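PDB 5ZHH: inositol-1-monophosphatase from Nostoc sp., which probably hydrolyses inositol monophosphates to free inositol and inorganic phosphate, as other members of the metal-dependent inositol monophosphatase family do. Local coordinates for residues T158-D163 / V185-S190; A85-D90 / S212-V217; L134-N139 / V220-E225. One frame throughout, in Å; residues are numbered along the deposited sequence.

Interaction 1 (T158-D163 / V185-S190)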
loop_
_atom_site.group_PDB
_atom_site.type_symbol
_atom_site.label_atom_id
_atom_site.label_comp_id
_atom_site.label_asym_id
_atom_site.label_seq_id
_atom_site.Cartn_x
_atom_site.Cartn_y
_atom_site.Cartn_z
ATOM N N THR A 158 23.231 -12.421 -9.129
ATOM C CA THR A 158 23.380 -13.609 -9.955
ATOM C C THR A 158 22.513 -14.713 -9.369
ATOM O O THR A 158 21.807 -14.517 -8.374
ATOM C CB THR A 158 24.860 -14.048 -10.072
ATOM O OG1 THR A 158 24.982 -15.020 -11.117
ATOM C CG2 THR A 158 25.370 -14.662 -8.771
ATOM N N GLY A 159 22.522 -15.864 -10.034
ATOM C CA GLY A 159 21.763 -17.015 -9.589
ATOM C C GLY A 159 22.519 -18.294 -9.886
ATOM O O GLY A 159 23.589 -18.274 -10.492
ATOM N N PHE A 160 21.934 -19.410 -9.455
ATOM C CA PHE A 160 22.578 -20.713 -9.556
ATOM C C PHE A 160 21.539 -21.721 -10.022
ATOM O O PHE A 160 20.408 -21.724 -9.528
ATOM C CB PHE A 160 23.210 -21.097 -8.209
ATOM C CG PHE A 160 24.174 -20.059 -7.709
ATOM C CD1 PHE A 160 25.500 -20.065 -8.131
ATOM C CD2 PHE A 160 23.743 -19.033 -6.882
ATOM C CE1 PHE A 160 26.379 -19.089 -7.702
ATOM C CE2 PHE A 160 24.620 -18.050 -6.451
ATOM C CZ PHE A 160 25.941 -18.081 -6.858
ATOM N N ALA A 161 21.913 -22.527 -11.011
ATOM C CA ALA A 161 20.966 -23.355 -11.741
ATOM C C ALA A 161 20.658 -24.647 -10.986
ATOM O O ALA A 161 21.388 -25.067 -10.082
ATOM C CB ALA A 161 21.501 -23.662 -13.141
ATOM N N TYR A 162 19.559 -25.291 -11.386
ATOM C CA TYR A 162 19.181 -26.551 -10.755
ATOM C C TYR A 162 20.218 -27.643 -10.998
ATOM O O TYR A 162 20.348 -28.567 -10.185
ATOM C CB TYR A 162 17.810 -27.003 -11.255
ATOM C CG TYR A 162 16.681 -26.109 -10.788
ATOM C CD1 TYR A 162 16.320 -26.049 -9.445
ATOM C CD2 TYR A 162 15.975 -25.322 -11.691
ATOM C CE1 TYR A 162 15.289 -25.222 -9.018
ATOM C CE2 TYR A 162 14.944 -24.498 -11.275
ATOM C CZ TYR A 162 14.604 -24.452 -9.940
ATOM O OH TYR A 162 13.578 -23.633 -9.529
ATOM N N ASP A 163 20.976 -27.551 -12.086
ATOM C CA ASP A 163 21.955 -28.575 -12.431
ATOM C C ASP A 163 23.314 -28.355 -11.775
ATOM O O ASP A 163 24.281 -29.033 -12.144
ATOM C CB ASP A 163 22.124 -28.654 -13.953
ATOM C CG ASP A 163 22.825 -27.431 -14.540
ATOM O OD1 ASP A 163 23.050 -26.434 -13.819
ATOM O OD2 ASP A 163 23.166 -27.477 -15.740
ATOM N N VAL A 185 27.502 -9.071 -4.329
ATOM C CA VAL A 185 26.677 -9.789 -5.289
ATOM C C VAL A 185 25.471 -10.339 -4.540
ATOM O O VAL A 185 25.617 -11.178 -3.640
ATOM C CB VAL A 185 27.449 -10.919 -5.990
ATOM C CG1 VAL A 185 26.546 -11.594 -7.024
ATOM C CG2 VAL A 185 28.720 -10.369 -6.647
ATOM N N ARG A 186 24.289 -9.851 -4.898
ATOM C CA ARG A 186 23.055 -10.314 -4.294
ATOM C C ARG A 186 22.615 -11.633 -4.927
ATOM O O ARG A 186 23.053 -12.007 -6.020
ATOM C CB ARG A 186 21.966 -9.248 -4.483
ATOM C CG ARG A 186 22.341 -7.887 -3.874
ATOM C CD ARG A 186 22.314 -7.963 -2.349
ATOM N NE ARG A 186 22.823 -6.764 -1.683
ATOM C CZ ARG A 186 24.066 -6.634 -1.224
ATOM N NH1 ARG A 186 24.443 -5.516 -0.615
ATOM N NH2 ARG A 186 24.942 -7.623 -1.381
ATOM N N ARG A 187 21.720 -12.335 -4.229
ATOM C CA ARG A 187 21.040 -13.511 -4.773
ATOM C C ARG A 187 19.593 -13.419 -4.289
ATOM O O ARG A 187 19.302 -13.680 -3.118
ATOM C CB ARG A 187 21.715 -14.811 -4.342
ATOM C CG ARG A 187 21.485 -16.026 -5.267
ATOM C CD ARG A 187 20.031 -16.475 -5.319
ATOM N NE ARG A 187 19.810 -17.728 -6.051
ATOM C CZ ARG A 187 19.224 -17.804 -7.247
ATOM N NH1 ARG A 187 18.799 -16.698 -7.870
ATOM N NH2 ARG A 187 19.049 -18.992 -7.822
ATOM N N SER A 188 18.694 -13.036 -5.193
ATOM C CA SER A 188 17.295 -12.815 -4.845
ATOM C C SER A 188 16.446 -14.056 -5.037
ATOM O O SER A 188 15.489 -14.265 -4.280
ATOM C CB SER A 188 16.700 -11.692 -5.701
ATOM O OG SER A 188 16.448 -12.175 -7.016
ATOM N N GLY A 189 16.769 -14.873 -6.036
ATOM C CA GLY A 189 15.981 -16.038 -6.369
ATOM C C GLY A 189 14.979 -15.859 -7.496
ATOM O O GLY A 189 14.215 -16.790 -7.763
ATOM N N SER A 190 14.959 -14.705 -8.170
ATOM C CA SER A 190 14.078 -14.500 -9.323
ATOM C C SER A 190 14.848 -13.794 -10.431
ATOM O O SER A 190 15.174 -12.609 -10.305
ATOM C CB SER A 190 12.836 -13.690 -8.943
ATOM O OG SER A 190 12.134 -13.290 -10.114
HETATM O O HOH W 1 19.116 -13.746 -7.734
HETATM O O HOH W 2 19.761 -21.954 -6.555
#
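Arg187 sets CG anti to its backbone N (chi1 -156°) and then bends at chi2 (-65°), laying its long chain back along Thr158, Gly159 and Phe160. On the way, its CG passes 3.5 Å from Thr158 O and meets the edge of the Phe160 ring, 3.9 Å from CE2. The guanidinium lies steeply to that ring, the planes 79° apart, and takes Gly159 CA against one face, 3.4 Å from NH1; a side chain on Gly159 would run into NH1. Two waters sit in plane at the guanidinium edge. One accepts from NH1 and from Ser188 N and lies 2.9 Å from Thr158 O; the other links NH2 to Phe160 O. Nearer the strands, Thr158 N donates to Arg186 O at 3.1 Å, and Thr158 CG2 rests on Val185 CG1 at 3.7 Å, while Thr158 OG1 bonds Trp207 O. Across the subunit boundary, Arg186 NE bonds Asn94 of the second subunit, and the Phe160 ring meets Phe175 of that subunit. The contact joins two parallel strands, 156-158 and 185-186, at the margin of the five-stranded mixed sheet, the second sheet of the layered alpha/beta inositol monophosphatase fold.

Interaction 2 (A85-D90 / S212-V217)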
loop_
_atom_site.group_PDB
_atom_site.type_symbol
_atom_site.label_atom_id
_atom_site.label_comp_id
_atom_site.label_asym_id
_atom_site.label_seq_id
_atom_site.Cartn_x
_atom_site.Cartn_y
_atom_site.Cartn_z
ATOM N N ALA A 85 6.657 -15.626 -24.468
ATOM C CA ALA A 85 7.453 -16.395 -23.514
ATOM C C ALA A 85 6.926 -16.064 -22.123
ATOM O O ALA A 85 7.137 -14.951 -21.623
ATOM C CB ALA A 85 8.940 -16.073 -23.650
ATOM N N ILE A 86 6.232 -17.027 -21.513
ATOM C CA ILE A 86 5.429 -16.816 -20.309
ATOM C C ILE A 86 6.054 -17.574 -19.145
ATOM O O ILE A 86 6.253 -18.791 -19.234
ATOM C CB ILE A 86 3.986 -17.304 -20.514
ATOM C CG1 ILE A 86 3.289 -16.532 -21.626
ATOM C CG2 ILE A 86 3.207 -17.199 -19.218
ATOM C CD1 ILE A 86 3.542 -15.081 -21.585
ATOM N N ASP A 87 6.322 -16.875 -18.040
ATOM C CA ASP A 87 6.536 -17.557 -16.766
ATOM C C ASP A 87 5.411 -17.173 -15.816
ATOM O O ASP A 87 5.380 -16.029 -15.330
ATOM C CB ASP A 87 7.892 -17.230 -16.138
ATOM C CG ASP A 87 8.274 -18.218 -15.030
ATOM O OD1 ASP A 87 7.371 -18.885 -14.476
ATOM O OD2 ASP A 87 9.470 -18.337 -14.709
ATOM N N PRO A 88 4.471 -18.077 -15.523
ATOM C CA PRO A 88 3.360 -17.714 -14.632
ATOM C C PRO A 88 3.790 -17.518 -13.190
ATOM O O PRO A 88 3.020 -16.954 -12.404
ATOM C CB PRO A 88 2.400 -18.903 -14.764
ATOM C CG PRO A 88 3.295 -20.057 -15.139
ATOM C CD PRO A 88 4.373 -19.464 -16.012
ATOM N N LEU A 89 4.982 -17.988 -12.815
ATOM C CA LEU A 89 5.470 -17.832 -11.445
ATOM C C LEU A 89 6.988 -18.046 -11.484
ATOM O O LEU A 89 7.467 -19.170 -11.332
ATOM C CB LEU A 89 4.783 -18.794 -10.495
ATOM C CG LEU A 89 5.193 -18.858 -9.022
ATOM C CD1 LEU A 89 5.436 -17.483 -8.454
ATOM C CD2 LEU A 89 4.109 -19.583 -8.218
ATOM N N ASP A 90 7.723 -16.959 -11.699
ATOM C CA ASP A 90 9.176 -17.001 -11.590
ATOM C C ASP A 90 9.555 -16.834 -10.126
ATOM O O ASP A 90 9.006 -15.971 -9.437
ATOM C CB ASP A 90 9.823 -15.903 -12.431
ATOM C CG ASP A 90 11.338 -15.987 -12.426
ATOM O OD1 ASP A 90 11.875 -17.113 -12.544
ATOM O OD2 ASP A 90 11.989 -14.932 -12.266
ATOM N N SER A 212 16.103 -19.967 -18.706
ATOM C CA SER A 212 15.150 -20.335 -19.735
ATOM C C SER A 212 14.572 -19.089 -20.391
ATOM O O SER A 212 14.593 -18.001 -19.805
ATOM C CB SER A 212 14.017 -21.173 -19.129
ATOM O OG SER A 212 14.523 -22.380 -18.584
ATOM N N PRO A 213 14.045 -19.209 -21.614
ATOM C CA PRO A 213 13.533 -18.011 -22.300
ATOM C C PRO A 213 12.468 -17.270 -21.517
ATOM O O PRO A 213 12.517 -16.035 -21.428
ATOM C CB PRO A 213 12.973 -18.578 -23.613
ATOM C CG PRO A 213 13.748 -19.827 -23.841
ATOM C CD PRO A 213 13.993 -20.404 -22.476
ATOM N N TRP A 214 11.525 -17.990 -20.907
ATOM C CA TRP A 214 10.461 -17.305 -20.184
ATOM C C TRP A 214 10.985 -16.557 -18.964
ATOM O O TRP A 214 10.309 -15.651 -18.475
ATOM C CB TRP A 214 9.384 -18.304 -19.762
ATOM C CG TRP A 214 9.942 -19.565 -19.202
ATOM C CD1 TRP A 214 10.322 -19.793 -17.910
ATOM C CD2 TRP A 214 10.171 -20.785 -19.911
ATOM N NE1 TRP A 214 10.789 -21.082 -17.777
ATOM C CE2 TRP A 214 10.701 -21.711 -18.991
ATOM C CE3 TRP A 214 9.984 -21.182 -21.239
ATOM C CZ2 TRP A 214 11.050 -23.011 -19.356
ATOM C CZ3 TRP A 214 10.325 -22.469 -21.600
ATOM C CH2 TRP A 214 10.853 -23.371 -20.662
ATOM N N ASP A 215 12.189 -16.891 -18.489
ATOM C CA ASP A 215 12.784 -16.152 -17.379
ATOM C C ASP A 215 13.272 -14.770 -17.795
ATOM O O ASP A 215 13.359 -13.874 -16.948
ATOM C CB ASP A 215 13.976 -16.911 -16.775
ATOM C CG ASP A 215 13.592 -18.232 -16.111
ATOM O OD1 ASP A 215 12.465 -18.353 -15.583
ATOM O OD2 ASP A 215 14.465 -19.136 -16.085
ATOM N N VAL A 216 13.649 -14.578 -19.060
ATOM C CA VAL A 216 14.451 -13.414 -19.421
ATOM C C VAL A 216 13.841 -12.544 -20.515
ATOM O O VAL A 216 14.227 -11.368 -20.621
ATOM C CB VAL A 216 15.886 -13.828 -19.820
ATOM C CG1 VAL A 216 16.565 -14.585 -18.680
ATOM C CG2 VAL A 216 15.877 -14.663 -21.091
ATOM N N VAL A 217 12.920 -13.050 -21.340
ATOM C CA VAL A 217 12.495 -12.298 -22.522
ATOM C C VAL A 217 11.895 -10.951 -22.120
ATOM O O VAL A 217 12.273 -9.902 -22.654
ATOM C CB VAL A 217 11.511 -13.129 -23.369
ATOM C CG1 VAL A 217 10.775 -12.236 -24.371
ATOM C CG2 VAL A 217 12.257 -14.233 -24.098
HETATM O O HOH W 3 9.185 -13.656 -20.076
#
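Asp87 reaches from its strand to Trp214 and Asp215 on the helix, with CG anti to the backbone N (chi1 -164°). Its CB lies 3.7 Å from Trp214 O. From there CG passes beside the indole, the carboxylate standing almost perpendicular (88°) to the ring. At the tip the two oxygens part: OD2 comes to the indole edge, 3.6 Å from Trp214 CD1, and also to 3.1 Å from Asp215 OD1, whereas OD1 turns back and accepts from Leu89 N at 3.0 Å, an Asx turn that fastens the corner at Pro88 and Leu89. An alanine in place of Asp87 would probably leave Leu89 N without this acceptor, set the corner freer to move and open a gap beside Trp214 CD1. The Asp-Pro-Leu-Asp run ending strand 82-90 and the Trp-Asp pair in the first turn of helix 213-225 are family signatures, and in relatives their aspartates bind the catalytic magnesium ions. Consistent with such a site, Asp90 OD1 comes within 3.3 Å of Asp215 OD1, bringing three carboxylates together. Second-shell bonds position them: Asp215 OD2 accepts from Ser212 N, and Asp90 OD2 is bonded to Ser190 OG and Ala192 N. Residues 213-217 of the helix run across residues 85-87 of the strand at 100°. Trp214 CB presses on Ile86 O at 3.2 Å, and Ala85 CB packs on Val217 CG2 at 3.8 Å. A water donates to both Ala85 O and Trp214 O.

Interaction 3 (L134-N139 / V220-E225)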
loop_
_atom_site.group_PDB
_atom_site.type_symbol
_atom_site.label_atom_id
_atom_site.label_comp_id
_atom_site.label_asym_id
_atom_site.label_seq_id
_atom_site.Cartn_x
_atom_site.Cartn_y
_atom_site.Cartn_z
ATOM N N LEU A 134 8.963 2.393 -26.800
ATOM C CA LEU A 134 7.922 2.963 -25.962
ATOM C C LEU A 134 8.387 3.291 -24.551
ATOM O O LEU A 134 7.617 3.889 -23.792
ATOM C CB LEU A 134 6.725 2.008 -25.881
ATOM C CG LEU A 134 6.055 1.714 -27.226
ATOM C CD1 LEU A 134 4.818 0.855 -27.020
ATOM C CD2 LEU A 134 5.718 3.011 -27.957
ATOM N N GLY A 135 9.601 2.905 -24.175
ATOM C CA GLY A 135 10.142 3.242 -22.877
ATOM C C GLY A 135 9.903 2.167 -21.826
ATOM O O GLY A 135 9.199 1.175 -22.032
ATOM N N ALA A 136 10.502 2.391 -20.662
ATOM C CA ALA A 136 10.429 1.468 -19.547
ATOM C C ALA A 136 9.889 2.195 -18.328
ATOM O O ALA A 136 10.281 3.336 -18.047
ATOM C CB ALA A 136 11.809 0.860 -19.232
ATOM N N THR A 137 8.990 1.526 -17.606
ATOM C CA THR A 137 8.357 2.110 -16.438
ATOM C C THR A 137 8.247 1.074 -15.333
ATOM O O THR A 137 8.205 -0.135 -15.578
ATOM C CB THR A 137 6.936 2.632 -16.727
ATOM O OG1 THR A 137 6.134 1.556 -17.228
ATOM C CG2 THR A 137 6.957 3.778 -17.722
ATOM N N ARG A 138 8.174 1.579 -14.107
ATOM C CA ARG A 138 7.705 0.816 -12.962
ATOM C C ARG A 138 6.545 1.570 -12.328
ATOM O O ARG A 138 6.649 2.775 -12.061
ATOM C CB ARG A 138 8.822 0.556 -11.948
ATOM C CG ARG A 138 8.321 -0.091 -10.662
ATOM C CD ARG A 138 9.427 -0.137 -9.622
ATOM N NE ARG A 138 10.037 1.174 -9.421
ATOM C CZ ARG A 138 9.605 2.086 -8.560
ATOM N NH1 ARG A 138 8.533 1.848 -7.816
ATOM N NH2 ARG A 138 10.236 3.255 -8.460
ATOM N N ASN A 139 5.433 0.864 -12.122
ATOM C CA ASN A 139 4.182 1.477 -11.670
ATOM C C ASN A 139 3.849 2.720 -12.494
ATOM O O ASN A 139 3.401 3.750 -11.972
ATOM C CB ASN A 139 4.233 1.770 -10.169
ATOM C CG ASN A 139 4.279 0.489 -9.339
ATOM O OD1 ASN A 139 4.134 -0.605 -9.879
ATOM N ND2 ASN A 139 4.482 0.620 -8.033
ATOM N N VAL A 220 14.608 -8.578 -20.736
ATOM C CA VAL A 220 15.613 -8.116 -21.690
ATOM C C VAL A 220 15.160 -6.823 -22.361
ATOM O O VAL A 220 15.913 -5.843 -22.426
ATOM C CB VAL A 220 15.934 -9.219 -22.716
ATOM C CG1 VAL A 220 16.645 -8.634 -23.926
ATOM C CG2 VAL A 220 16.809 -10.301 -22.071
ATOM N N ILE A 221 13.920 -6.790 -22.862
ATOM C CA ILE A 221 13.461 -5.581 -23.543
ATOM C C ILE A 221 13.240 -4.454 -22.540
ATOM O O ILE A 221 13.536 -3.288 -22.826
ATOM C CB ILE A 221 12.202 -5.862 -24.392
ATOM C CG1 ILE A 221 11.763 -4.593 -25.130
ATOM C CG2 ILE A 221 11.046 -6.384 -23.548
ATOM C CD1 ILE A 221 12.811 -4.040 -26.094
ATOM N N LEU A 222 12.742 -4.785 -21.343
ATOM C CA LEU A 222 12.626 -3.797 -20.275
ATOM C C LEU A 222 13.962 -3.122 -20.007
ATOM O O LEU A 222 14.053 -1.891 -19.945
ATOM C CB LEU A 222 12.125 -4.468 -18.997
ATOM C CG LEU A 222 11.919 -3.535 -17.803
ATOM C CD1 LEU A 222 10.639 -2.710 -18.010
ATOM C CD2 LEU A 222 11.857 -4.315 -16.494
ATOM N N LEU A 223 15.017 -3.926 -19.853
ATOM C CA LEU A 223 16.325 -3.371 -19.536
ATOM C C LEU A 223 16.857 -2.544 -20.697
ATOM O O LEU A 223 17.397 -1.451 -20.494
ATOM C CB LEU A 223 17.297 -4.502 -19.184
ATOM C CG LEU A 223 18.755 -4.103 -18.970
ATOM C CD1 LEU A 223 18.831 -3.039 -17.901
ATOM C CD2 LEU A 223 19.580 -5.317 -18.554
ATOM N N GLU A 224 16.696 -3.039 -21.926
ATOM C CA GLU A 224 17.168 -2.283 -23.081
ATOM C C GLU A 224 16.444 -0.949 -23.217
ATOM O O GLU A 224 17.074 0.081 -23.482
ATOM C CB GLU A 224 17.018 -3.119 -24.351
ATOM C CG GLU A 224 17.973 -4.319 -24.387
ATOM C CD GLU A 224 17.785 -5.173 -25.626
ATOM O OE1 GLU A 224 18.772 -5.776 -26.087
ATOM O OE2 GLU A 224 16.653 -5.230 -26.150
ATOM N N GLU A 225 15.122 -0.944 -23.023
ATOM C CA GLU A 225 14.376 0.310 -23.074
ATOM C C GLU A 225 14.793 1.256 -21.956
ATOM O O GLU A 225 14.718 2.478 -22.116
ATOM C CB GLU A 225 12.872 0.031 -23.011
ATOM C CG GLU A 225 12.271 -0.399 -24.348
ATOM C CD GLU A 225 12.426 0.659 -25.427
ATOM O OE1 GLU A 225 11.961 1.801 -25.211
ATOM O OE2 GLU A 225 13.025 0.353 -26.480
HETATM O O HOH W 4 12.831 4.463 -20.972
#
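Glu225 brings two of its parts to flat groups: its carboxylate is met at OE1 by Gly135 N, from the anti side and 28° out of its plane, and its CB lies over one face of the peptide joining Gly135 to Ala136, 3.8 Å from Gly135 C. The contact sets the end of helix 213-225 across a strand of the eight-stranded mixed sheet, residues 220-225 running at 106° to residues 135-138. This helix lies between the two sheets of the layered alpha/beta fold: Leu222 also touches Phe128 of the large sheet, while Leu223 reaches Ala247 of the smaller one. The Glu225 chain bends at chi2 (-61°), which folds the carboxylate back over the start of the strand. There OE1 accepts from Gly135 N at 2.8 Å. Leu134 N, at 3.4 Å from OE1, is too badly angled to bond, but OE2 accepts from Gly133 N, and the two bonds together restrain the carboxylate's rotation. Gly135 has backbone angles at which a CB would jam against the preceding carbonyl O. Next along, Ala136 CB points to the helix and fits between Leu222 O, 3.6 Å away, Leu222 CD1 and Glu225 CB, 4.0 Å away. A water bridges the backbones, accepting from Ala136 N at 3.1 Å and donating to Glu225 O at 3.0 Å.

Interactions 2 and 3 share helix 213-225 and the eight-stranded sheet: interaction 2 holds the helix's first turn against strand 82-90, interaction 3 its last against strand 135-138, with centres about 16 Å apart. Interaction 1 belongs to the five-stranded sheet and the subunit boundary, its centre about 15 Å from that of interaction 2. These two touch where Ser190 OG meets Asp90 OD2, 2.7 Å apart, which ties the end of 185-190 to the carboxylate cluster, the likely metal site. Interaction 3 is remote from interaction 1, nearest atoms about 11 Å apart and on opposite sides of the chain's centre.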